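Local structure of Lin1840 protein (Listeria innocua serovar 6a, 4ZOC) at residues A[687-690]-A[694-697]. The protein probably hydrolyses terminal, non-reducing beta-D-glucosyl residues to release beta-D-glucose, as a glycoside hydrolase family 3 enzyme involved in beta-1,2-glucan metabolism. The protein carries 2 engineered substitutions. Residues are numbered along the deposited sequence; the frame is centred on the assembly and turned at random.
Sequences FYNH and KVQE
F687 and V695 form the antiparallel hydrogen-bonded pair of a short beta hairpin in the fibronectin type III-like domain, a worked example of how two bridges can organise both faces of a hairpin. F687 N donates to V695 O at 3.0 Å. V695 N returns the bond to F687 O at 2.9 Å, and this second bond is nearly straight. The next pair, Y688 with K694, is non-hydrogen-bonded and brings the chains closer, CA to CA 4.5 Å.

Two CH-pi contacts follow, one on each face of the hairpin. With chi1 at 72°, CG of F687 sits between its own backbone N and carbonyl carbon, and V695 CG2 lies over one face of the ring, 4.0 Å from the centroid. On the face of the hairpin that carries Y688 and K694, the lysine chain bends at chi2 to lay CD over the Y688 ring, again 4.0 Å from the centroid; K694 NZ makes a long, weak ion pair with E683. Helix 212-219 packs against this side through R213, while Q217 accepts a hydrogen bond from Y688 N.

The carboxylate of E697 meets the edge of the F687 ring. Its OE1 lies in the ring plane, 3.4 Å from F687 CZ, with the carboxylate turned 88° to the ring. E697 OE2 accepts from S652 OG and from a water, which in turn accepts from N689 ND2; that amide also bonds E693 OE1.

Edge-on approach sets the carboxylate against the weakly electropositive rim of the aromatic ring, probably a mildly favourable electrostatic contact, near the magnesium ion bound at D648 and T650.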
ATOM      1  N   PHE A 687       4.952  23.663   1.820  1.00  9.60           N
ATOM      2  CA  PHE A 687       4.449  22.351   2.161  1.00 10.60           C
ATOM      3  C   PHE A 687       3.705  22.343   3.475  1.00 10.15           C
ATOM      4  O   PHE A 687       3.787  23.285   4.223  1.00 10.81           O
ATOM      5  CB  PHE A 687       5.578  21.313   2.204  1.00  9.05           C
ATOM      6  CG  PHE A 687       6.487  21.455   3.375  1.00  8.18           C
ATOM      7  CD1 PHE A 687       7.493  22.457   3.346  1.00  8.72           C
ATOM      8  CD2 PHE A 687       6.328  20.723   4.487  1.00  9.24           C
ATOM      9  CE1 PHE A 687       8.343  22.601   4.425  1.00  8.68           C
ATOM     10  CE2 PHE A 687       7.173  20.880   5.566  1.00 11.45           C
ATOM     11  CZ  PHE A 687       8.162  21.864   5.510  1.00  9.89           C
ATOM     12  N   TYR A 688       2.968  21.233   3.747  1.00  8.95           N
ATOM     13  CA  TYR A 688       2.285  21.032   4.969  1.00  9.06           C
ATOM     14  C   TYR A 688       3.163  20.435   6.055  1.00 10.86           C
ATOM     15  O   TYR A 688       3.761  19.429   5.825  1.00 11.61           O
ATOM     16  CB  TYR A 688       1.070  20.128   4.748  1.00  8.46           C
ATOM     17  CG  TYR A 688      -0.019  20.868   4.019  1.00  7.87           C
ATOM     18  CD1 TYR A 688      -0.857  21.671   4.654  1.00  8.77           C
ATOM     19  CD2 TYR A 688      -0.122  20.789   2.625  1.00 10.34           C
ATOM     20  CE1 TYR A 688      -1.865  22.352   3.935  1.00 11.69           C
ATOM     21  CE2 TYR A 688      -1.094  21.445   1.909  1.00 10.93           C
ATOM     22  CZ  TYR A 688      -1.984  22.199   2.574  1.00 14.11           C
ATOM     23  OH  TYR A 688      -2.913  22.822   1.814  1.00 20.28           O
ATOM     24  N   ASN A 689       3.253  21.081   7.210  1.00 11.51           N
ATOM     25  CA  ASN A 689       4.117  20.602   8.262  1.00 12.28           C
ATOM     26  C   ASN A 689       3.402  19.635   9.209  1.00 13.23           C
ATOM     27  O   ASN A 689       2.246  19.272   8.951  1.00 15.75           O
ATOM     28  CB  ASN A 689       4.778  21.769   8.955  1.00 10.81           C
ATOM     29  CG  ASN A 689       3.848  22.561   9.849  1.00 11.48           C
ATOM     30  OD1 ASN A 689       2.704  22.216  10.074  1.00  9.18           O
ATOM     31  ND2 ASN A 689       4.389  23.655  10.382  1.00 14.83           N
ATOM     32  N   HIS A 690       4.055  19.216  10.304  1.00 14.29           N
ATOM     33  CA  HIS A 690       3.428  18.184  11.178  1.00 18.72           C
ATOM     34  C   HIS A 690       2.164  18.720  11.809  1.00 17.35           C
ATOM     35  O   HIS A 690       1.270  17.920  12.129  1.00 18.74           O
ATOM     36  CB  HIS A 690       4.402  17.670  12.253  1.00 24.55           C
ATOM     37  CG  HIS A 690       4.408  18.496  13.467  1.00 35.01           C
ATOM     38  ND1 HIS A 690       4.977  19.759  13.501  1.00 50.27           N
ATOM     39  CD2 HIS A 690       3.819  18.307  14.668  1.00 41.60           C
ATOM     40  CE1 HIS A 690       4.772  20.296  14.692  1.00 39.19           C
ATOM     41  NE2 HIS A 690       4.077  19.433  15.420  1.00 47.03           N
ATOM     42  N   LYS A 694       0.398  25.160   6.221  1.00 11.65           N
ATOM     43  CA  LYS A 694       1.103  25.360   4.962  1.00 14.65           C
ATOM     44  C   LYS A 694       2.212  26.409   5.220  1.00 15.98           C
ATOM     45  O   LYS A 694       1.890  27.524   5.625  1.00 15.82           O
ATOM     46  CB  LYS A 694       0.099  25.866   3.947  1.00 16.73           C
ATOM     47  CG  LYS A 694       0.670  26.067   2.561  1.00 23.63           C
ATOM     48  CD  LYS A 694       0.959  24.714   1.947  1.00 28.44           C
ATOM     49  CE  LYS A 694       0.966  24.733   0.449  1.00 33.49           C
ATOM     50  NZ  LYS A 694      -0.320  25.230  -0.081  1.00 35.77           N
ATOM     51  N   VAL A 695       3.479  26.004   5.057  1.00 10.66           N
ATOM     52  CA  VAL A 695       4.645  26.777   5.441  1.00  9.42           C
ATOM     53  C   VAL A 695       5.654  26.864   4.380  1.00 10.74           C
ATOM     54  O   VAL A 695       5.741  26.035   3.465  1.00 11.42           O
ATOM     55  CB  VAL A 695       5.306  26.167   6.677  1.00 11.08           C
ATOM     56  CG1 VAL A 695       4.328  26.196   7.813  1.00 14.93           C
ATOM     57  CG2 VAL A 695       5.792  24.758   6.452  1.00 11.77           C
ATOM     58  N   GLN A 696       6.504  27.875   4.504  1.00 10.57           N
ATOM     59  CA  GLN A 696       7.742  27.914   3.755  1.00 12.22           C
ATOM     60  C   GLN A 696       8.888  28.083   4.754  1.00 11.63           C
ATOM     61  O   GLN A 696       8.877  28.971   5.602  1.00 12.81           O
ATOM     62  CB  GLN A 696       7.738  29.082   2.732  1.00 13.35           C
ATOM     63  CG  GLN A 696       8.940  29.038   1.817  1.00 11.76           C
ATOM     64  CD  GLN A 696       9.163  30.205   0.884  1.00 10.64           C
ATOM     65  OE1 GLN A 696       8.472  31.263   0.929  1.00 11.44           O
ATOM     66  NE2 GLN A 696      10.111  29.990  -0.045  1.00  8.72           N
ATOM     67  N   GLU A 697       9.883  27.242   4.653  1.00 10.40           N
ATOM     68  CA  GLU A 697      10.992  27.207   5.588  1.00 10.18           C
ATOM     69  C   GLU A 697      12.226  27.663   4.784  1.00 11.83           C
ATOM     70  O   GLU A 697      12.415  27.265   3.608  1.00  9.19           O
ATOM     71  CB  GLU A 697      11.230  25.756   6.100  1.00 12.36           C
ATOM     72  CG  GLU A 697      10.117  25.248   6.962  1.00 14.76           C
ATOM     73  CD  GLU A 697      10.259  23.807   7.402  1.00 14.26           C
ATOM     74  OE1 GLU A 697      11.059  23.038   6.833  1.00 11.68           O
ATOM     75  OE2 GLU A 697       9.541  23.475   8.348  1.00 15.13           O
TER
HETATM   76  O   HOH W   1       7.358  24.153   9.825  1.00 15.92           O